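Transmembrane oligosaccharyl transferase (Archaeoglobus fulgidus, PDB 3WAJ) is a large archaeal membrane protein of the STT3/AglB family, joining a many-helix membrane domain of the GT-C clan to a mixed alpha/beta C-terminal part. Local coordinates at residues Phe231-Ala236 with Asn245-Ala250; Tyr295-Trp300 with Pro317-Val322; Ile225-Phe230 with Leu410-Ile415. All blocks are in the same frame, centred on the assembly; numbering follows the deposited sequence.

How the contacts relate
All three contacts lie in the helical membrane part of the chain and join into one packed cluster. Contacts 1 and 3 both use helix 221-234: its end meets helix 243-261 in contact 1, while the turn before meets helix 405-420 in contact 3, and M229 bridges the two by packing on S247, L246 and A250. Contact 2, between helices 278-303 and 315-332, reaches contact 1 where F233 packs on V320 and E298. Contacts 1 and 2 are buried, contact 3 partly so. Apolar groups do most of the work: contact 2 is purely aliphatic, while contacts 1 and 3 each bring a phenylalanine edge, met by the S247 hydroxyl in contact 1 and by I412 in contact 3.

Contact 1: residues Phe231-Ala236 with Asn245-Ala250; sequences FAFVLA and NLSLVA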
# COMPACT_ATOMS: atom_id res chain seq x y z
N PHE A 231 24.76 -8.97 25.75
CA PHE A 231 25.33 -10.32 25.66
C PHE A 231 26.86 -10.38 25.72
O PHE A 231 27.41 -11.31 26.31
CB PHE A 231 24.76 -11.08 24.44
CG PHE A 231 23.33 -11.53 24.63
CD1 PHE A 231 23.01 -12.46 25.62
CD2 PHE A 231 22.30 -11.03 23.83
CE1 PHE A 231 21.68 -12.87 25.81
CE2 PHE A 231 20.98 -11.44 24.02
CZ PHE A 231 20.67 -12.36 25.00
N ALA A 232 27.55 -9.41 25.12
CA ALA A 232 29.01 -9.32 25.26
C ALA A 232 29.44 -9.14 26.72
O ALA A 232 30.57 -9.46 27.10
CB ALA A 232 29.57 -8.20 24.40
N PHE A 233 28.53 -8.62 27.54
CA PHE A 233 28.80 -8.44 28.96
C PHE A 233 28.42 -9.69 29.77
O PHE A 233 29.28 -10.27 30.43
CB PHE A 233 28.15 -7.15 29.50
CG PHE A 233 28.96 -5.89 29.21
CD1 PHE A 233 29.54 -5.17 30.25
CD2 PHE A 233 29.14 -5.44 27.91
CE1 PHE A 233 30.29 -4.01 30.00
CE2 PHE A 233 29.90 -4.27 27.64
CZ PHE A 233 30.47 -3.56 28.68
N VAL A 234 27.16 -10.12 29.72
CA VAL A 234 26.76 -11.28 30.54
C VAL A 234 27.40 -12.60 30.09
O VAL A 234 27.24 -13.63 30.75
CB VAL A 234 25.23 -11.45 30.68
CG1 VAL A 234 24.58 -10.12 31.01
CG2 VAL A 234 24.65 -12.03 29.41
N LEU A 235 28.13 -12.56 28.98
CA LEU A 235 28.90 -13.72 28.51
C LEU A 235 30.39 -13.42 28.42
O LEU A 235 31.12 -14.09 27.69
CB LEU A 235 28.36 -14.21 27.16
CG LEU A 235 26.87 -14.52 27.15
CD1 LEU A 235 26.36 -14.84 25.75
CD2 LEU A 235 26.56 -15.66 28.09
N ALA A 236 30.86 -12.42 29.17
CA ALA A 236 32.28 -12.04 29.17
C ALA A 236 33.21 -13.22 29.52
O ALA A 236 34.41 -13.18 29.23
CB ALA A 236 32.53 -10.87 30.09
N ASN A 245 35.89 -0.21 24.67
CA ASN A 245 35.78 0.41 23.36
C ASN A 245 34.46 0.08 22.64
O ASN A 245 33.90 0.93 21.95
CB ASN A 245 37.02 0.11 22.49
CG ASN A 245 38.20 1.02 22.81
OD1 ASN A 245 38.07 2.25 22.89
ND2 ASN A 245 39.37 0.42 23.01
N LEU A 246 33.96 -1.15 22.81
CA LEU A 246 32.66 -1.54 22.26
C LEU A 246 31.60 -0.55 22.75
O LEU A 246 30.74 -0.12 21.99
CB LEU A 246 32.27 -2.95 22.70
CG LEU A 246 30.80 -3.32 22.52
CD1 LEU A 246 30.46 -3.40 21.04
CD2 LEU A 246 30.44 -4.62 23.20
N SER A 247 31.71 -0.19 24.02
CA SER A 247 30.80 0.75 24.65
C SER A 247 31.02 2.18 24.18
O SER A 247 30.06 2.89 23.88
CB SER A 247 30.95 0.68 26.17
OG SER A 247 30.89 -0.66 26.61
N LEU A 248 32.28 2.61 24.13
CA LEU A 248 32.62 3.99 23.74
C LEU A 248 32.15 4.29 22.31
O LEU A 248 31.55 5.34 22.03
CB LEU A 248 34.12 4.28 23.92
CG LEU A 248 34.59 4.65 25.34
CD1 LEU A 248 36.13 4.73 25.44
CD2 LEU A 248 33.95 5.96 25.81
N VAL A 249 32.40 3.34 21.41
CA VAL A 249 31.91 3.41 20.04
C VAL A 249 30.39 3.61 19.99
O VAL A 249 29.88 4.44 19.24
CB VAL A 249 32.29 2.15 19.27
CG1 VAL A 249 31.48 2.02 17.98
CG2 VAL A 249 33.77 2.16 18.98
N ALA A 250 29.68 2.82 20.80
CA ALA A 250 28.24 2.92 20.88
C ALA A 250 27.84 4.30 21.39
O ALA A 250 26.89 4.89 20.89
CB ALA A 250 27.67 1.82 21.76
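The hydroxyl of S247 has two kinds of neighbour: OG is hydrogen-bonded to the backbone oxygen of R243, one turn earlier in its own helix, and it lies 3.6 Å from CZ of F233 across the contact. With OG beside the backbone N (chi1 -49°), the oxygen can reach back to that carbonyl, so a small polar residue fits a buried helix face without needing a polar partner from the other helix. The ring of F233 comes to it edge first, S247 OG lying near the ring plane. L246 CD2 sits at the same ring's edge, a looser 4.5 Å from F233 CE2. Beside the ring, the methyl CB of A232 meets L246 CD2 at 3.9 Å. Alanine suits this place because the branched leucine spans most of the gap, the CA atoms of A232 and L246 being 9.1 Å apart. F405 of helix 405-420 touches both A232 and L246, and F294 packs edge-to-face with F233. The contact thus ties the end of helix 221-234 to the start of helix 243-261 across a short connection. Its chemistry is chiefly dispersive, and the slightly positive rim of the phenyl ring is probably a mildly favourable neighbour for the hydroxyl oxygen.

Contact 2: residues Tyr295-Trp300 with Pro317-Val322; sequences YQIEKW and PLAVIV
This is a small aliphatic helix-helix contact, in which I297 near the end of helix 278-303 meets A319 and V320 near the start of helix 315-332, the two helices being linked by a short connection that includes helix 305-308. I297 is the one residue of its segment that carries the contact, and its CB points toward the partner helix. The CA atoms of I297 and A319 are 7.3 Å apart, a close approach consistent with the small side chain of alanine. The chain of I297 is extended at its end (chi2 171°), which carries CD1 across to 4.0 Å from V320 CG2. The second branch, CG2 of I297, also lies against V320 CG2, at 4.1 Å, so both isoleucine methyls approach the one valine methyl from the same side; the two side chains cross at about a right angle. The same CD1 is 4.4 Å from A319 CB and 4.2 Å from the backbone oxygen A319 O, no more than a van der Waals approach to that oxygen. Isoleucine suits the place because its long branch reaches across with CD1 while CG2 adds a second methyl nearer the backbone; valine offers a single methyl, CG2, to both. On the V320 side F230 and F233 of helix 221-234 complete the packing, while M316 touches I297 and F306 touches A319. With methyl groups supplying the contact itself, its hold rests on shape and dispersion, and the charge of the adjacent E298 is met by a salt bridge to R243 of helix 243-261 and not by residues 317-322.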
# COMPACT_ATOMS: atom_id res chain seq x y z
N TYR A 295 30.03 1.28 29.67
CA TYR A 295 31.42 1.69 29.73
C TYR A 295 31.89 1.74 31.18
O TYR A 295 32.91 1.14 31.54
CB TYR A 295 31.58 3.08 29.10
CG TYR A 295 32.99 3.64 29.19
CD1 TYR A 295 34.06 2.98 28.58
CD2 TYR A 295 33.25 4.84 29.84
CE1 TYR A 295 35.34 3.49 28.65
CE2 TYR A 295 34.54 5.36 29.91
CZ TYR A 295 35.58 4.67 29.31
OH TYR A 295 36.86 5.18 29.38
N GLN A 296 31.12 2.45 32.00
CA GLN A 296 31.37 2.55 33.42
C GLN A 296 31.36 1.18 34.13
O GLN A 296 32.18 0.92 35.02
CB GLN A 296 30.35 3.48 34.07
CG GLN A 296 30.60 3.71 35.53
CD GLN A 296 32.01 4.21 35.82
OE1 GLN A 296 32.44 5.23 35.29
NE2 GLN A 296 32.73 3.47 36.65
N ILE A 297 30.44 0.31 33.75
CA ILE A 297 30.39 -1.02 34.34
C ILE A 297 31.72 -1.73 34.08
O ILE A 297 32.33 -2.31 35.01
CB ILE A 297 29.18 -1.84 33.84
CG1 ILE A 297 27.89 -1.30 34.47
CG2 ILE A 297 29.34 -3.30 34.19
CD1 ILE A 297 26.62 -1.89 33.90
N GLU A 298 32.21 -1.65 32.85
CA GLU A 298 33.51 -2.24 32.51
C GLU A 298 34.66 -1.63 33.34
O GLU A 298 35.56 -2.34 33.80
CB GLU A 298 33.77 -2.17 31.01
CG GLU A 298 34.96 -3.03 30.53
CD GLU A 298 34.84 -4.52 30.89
OE1 GLU A 298 33.71 -5.04 30.90
OE2 GLU A 298 35.89 -5.17 31.14
N LYS A 299 34.61 -0.31 33.56
CA LYS A 299 35.66 0.35 34.34
C LYS A 299 35.74 -0.19 35.76
O LYS A 299 36.83 -0.43 36.27
CB LYS A 299 35.49 1.88 34.33
CG LYS A 299 35.88 2.54 32.99
CD LYS A 299 35.52 4.04 32.94
CE LYS A 299 36.26 4.82 34.01
NZ LYS A 299 35.85 6.26 34.06
N TRP A 300 34.57 -0.39 36.39
CA TRP A 300 34.49 -0.96 37.73
C TRP A 300 35.02 -2.38 37.76
O TRP A 300 35.68 -2.81 38.72
CB TRP A 300 33.04 -0.96 38.23
CG TRP A 300 32.60 0.40 38.66
CD1 TRP A 300 33.40 1.40 39.14
CD2 TRP A 300 31.27 0.92 38.63
NE1 TRP A 300 32.64 2.51 39.42
CE2 TRP A 300 31.33 2.24 39.12
CE3 TRP A 300 30.03 0.40 38.24
CZ2 TRP A 300 30.20 3.05 39.23
CZ3 TRP A 300 28.91 1.21 38.34
CH2 TRP A 300 29.00 2.52 38.83
N PRO A 317 28.33 -9.10 35.13
CA PRO A 317 27.07 -9.54 34.51
C PRO A 317 25.85 -9.24 35.38
O PRO A 317 24.82 -8.81 34.85
CB PRO A 317 27.27 -11.04 34.35
CG PRO A 317 28.74 -11.19 34.18
CD PRO A 317 29.32 -10.20 35.15
N LEU A 318 25.95 -9.45 36.69
CA LEU A 318 24.86 -9.07 37.59
C LEU A 318 24.50 -7.58 37.49
O LEU A 318 23.32 -7.22 37.40
CB LEU A 318 25.19 -9.43 39.04
CG LEU A 318 23.99 -9.26 39.98
CD1 LEU A 318 23.22 -10.57 40.10
CD2 LEU A 318 24.43 -8.74 41.35
N ALA A 319 25.50 -6.71 37.51
CA ALA A 319 25.27 -5.27 37.36
C ALA A 319 24.54 -4.98 36.06
O ALA A 319 23.73 -4.05 35.97
CB ALA A 319 26.57 -4.50 37.41
N VAL A 320 24.85 -5.78 35.04
CA VAL A 320 24.22 -5.61 33.74
C VAL A 320 22.78 -6.10 33.78
O VAL A 320 21.88 -5.41 33.30
CB VAL A 320 25.04 -6.30 32.61
CG1 VAL A 320 24.27 -6.28 31.29
CG2 VAL A 320 26.38 -5.60 32.44
N ILE A 321 22.56 -7.28 34.37
CA ILE A 321 21.22 -7.82 34.57
C ILE A 321 20.33 -6.82 35.31
O ILE A 321 19.17 -6.58 34.94
CB ILE A 321 21.26 -9.12 35.37
CG1 ILE A 321 22.03 -10.20 34.61
CG2 ILE A 321 19.85 -9.58 35.69
CD1 ILE A 321 21.44 -10.53 33.27
N VAL A 322 20.89 -6.24 36.37
CA VAL A 322 20.18 -5.29 37.20
C VAL A 322 19.91 -4.01 36.44
O VAL A 322 18.79 -3.49 36.46
CB VAL A 322 20.97 -4.98 38.48
CG1 VAL A 322 20.56 -3.64 39.06
CG2 VAL A 322 20.80 -6.12 39.49

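Contact 3: residues Ile225-Phe230 with Leu410-Ile415; sequences ILAFMF and LLIWAI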
# COMPACT_ATOMS: atom_id res chain seq x y z
N ILE A 225 21.31 -3.24 18.69
CA ILE A 225 22.71 -3.00 19.03
C ILE A 225 22.98 -3.08 20.53
O ILE A 225 24.02 -3.57 20.96
CB ILE A 225 23.19 -1.64 18.48
CG1 ILE A 225 23.06 -1.63 16.96
CG2 ILE A 225 24.64 -1.37 18.89
CD1 ILE A 225 23.46 -0.31 16.32
N LEU A 226 22.03 -2.60 21.34
CA LEU A 226 22.21 -2.66 22.79
C LEU A 226 22.20 -4.11 23.27
O LEU A 226 22.89 -4.45 24.22
CB LEU A 226 21.15 -1.84 23.51
CG LEU A 226 21.33 -0.33 23.44
CD1 LEU A 226 20.12 0.35 24.05
CD2 LEU A 226 22.62 0.09 24.15
N ALA A 227 21.43 -4.96 22.59
CA ALA A 227 21.50 -6.40 22.87
C ALA A 227 22.90 -6.97 22.61
O ALA A 227 23.34 -7.89 23.31
CB ALA A 227 20.43 -7.16 22.09
N PHE A 228 23.61 -6.42 21.61
CA PHE A 228 24.99 -6.83 21.35
C PHE A 228 25.83 -6.60 22.58
O PHE A 228 26.67 -7.43 22.94
CB PHE A 228 25.64 -6.04 20.19
CG PHE A 228 24.96 -6.21 18.85
CD1 PHE A 228 24.01 -7.20 18.64
CD2 PHE A 228 25.30 -5.38 17.80
CE1 PHE A 228 23.38 -7.34 17.40
CE2 PHE A 228 24.68 -5.51 16.56
CZ PHE A 228 23.72 -6.50 16.36
N MET A 229 25.63 -5.46 23.23
CA MET A 229 26.42 -5.11 24.40
C MET A 229 25.98 -5.94 25.59
O MET A 229 26.82 -6.46 26.33
CB MET A 229 26.34 -3.61 24.69
CG MET A 229 26.80 -2.77 23.52
SD MET A 229 26.57 -1.01 23.80
CE MET A 229 27.57 -0.79 25.27
N PHE A 230 24.67 -6.07 25.77
CA PHE A 230 24.13 -6.89 26.84
C PHE A 230 24.83 -8.25 26.86
O PHE A 230 25.46 -8.62 27.85
CB PHE A 230 22.63 -7.07 26.68
CG PHE A 230 22.00 -7.93 27.73
CD1 PHE A 230 21.65 -7.40 28.96
CD2 PHE A 230 21.76 -9.28 27.49
CE1 PHE A 230 21.06 -8.20 29.95
CE2 PHE A 230 21.17 -10.09 28.47
CZ PHE A 230 20.83 -9.55 29.70
N LEU A 410 25.68 -10.95 14.69
CA LEU A 410 24.90 -11.32 13.52
C LEU A 410 23.72 -12.24 13.86
O LEU A 410 22.60 -12.03 13.38
CB LEU A 410 25.79 -11.95 12.45
CG LEU A 410 25.41 -11.71 10.98
CD1 LEU A 410 25.68 -10.25 10.56
CD2 LEU A 410 26.16 -12.70 10.11
N LEU A 411 23.97 -13.24 14.70
CA LEU A 411 22.93 -14.16 15.15
C LEU A 411 21.80 -13.45 15.89
O LEU A 411 20.62 -13.74 15.67
CB LEU A 411 23.53 -15.27 16.03
CG LEU A 411 23.96 -16.50 15.23
CD1 LEU A 411 24.93 -17.38 16.02
CD2 LEU A 411 22.74 -17.29 14.79
N ILE A 412 22.18 -12.52 16.76
CA ILE A 412 21.25 -11.72 17.53
C ILE A 412 20.36 -10.90 16.60
O ILE A 412 19.16 -10.79 16.80
CB ILE A 412 22.00 -10.76 18.48
CG1 ILE A 412 22.75 -11.55 19.56
CG2 ILE A 412 21.06 -9.76 19.14
CD1 ILE A 412 23.49 -10.66 20.55
N TRP A 413 20.98 -10.33 15.57
CA TRP A 413 20.25 -9.59 14.55
C TRP A 413 19.25 -10.51 13.85
O TRP A 413 18.09 -10.15 13.68
CB TRP A 413 21.22 -8.98 13.54
CG TRP A 413 20.58 -8.49 12.27
CD1 TRP A 413 19.63 -7.51 12.15
CD2 TRP A 413 20.87 -8.93 10.94
NE1 TRP A 413 19.31 -7.33 10.82
CE2 TRP A 413 20.06 -8.19 10.06
CE3 TRP A 413 21.74 -9.89 10.41
CZ2 TRP A 413 20.09 -8.37 8.67
CZ3 TRP A 413 21.76 -10.07 9.02
CH2 TRP A 413 20.95 -9.32 8.18
N ALA A 414 19.71 -11.70 13.47
CA ALA A 414 18.88 -12.66 12.76
C ALA A 414 17.69 -13.14 13.61
O ALA A 414 16.55 -13.18 13.14
CB ALA A 414 19.72 -13.84 12.29
N ILE A 415 17.97 -13.53 14.85
CA ILE A 415 16.93 -13.98 15.77
C ILE A 415 15.92 -12.88 16.09
O ILE A 415 14.72 -13.13 16.12
CB ILE A 415 17.54 -14.52 17.07
CG1 ILE A 415 18.38 -15.76 16.78
CG2 ILE A 415 16.45 -14.83 18.09
CD1 ILE A 415 19.24 -16.16 17.94
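I412 and W413 of 410-415 meet A227 and F228, with L410 leading up to them. That leucine directs its CB away from helix 225-230, and its side chain packs on V437 and Y438. I412 directs its CB toward 225-230. Its CG2 lies 3.8 Å from F228 CE1, in the plane of the ring and so at its edge, and 4.0 Å from A227 CB. Its other branch ends in CD1, 3.9 Å from A227 O. A branched aliphatic residue can thus touch both neighbours, a close fit consistent with the small side chain of A227. The ring of F228 (chi2 -12°) has I225 CA, from the preceding turn of its own helix, 3.7 Å above its plane and offset toward the rim. At W413 the backbone does the touching: its N lies 4.2 Å from F228 CE1, and the indole leads away to Q170, L174 and V434. The two short helical segments cross at 132°, nearer antiparallel than parallel, with their axes 9.6 Å apart. F228 and W413 both reach L174 of helix 163-181, while helix 429-446 lies against 410-415, and helices 243-261 and 278-303 pack on L226 and M229.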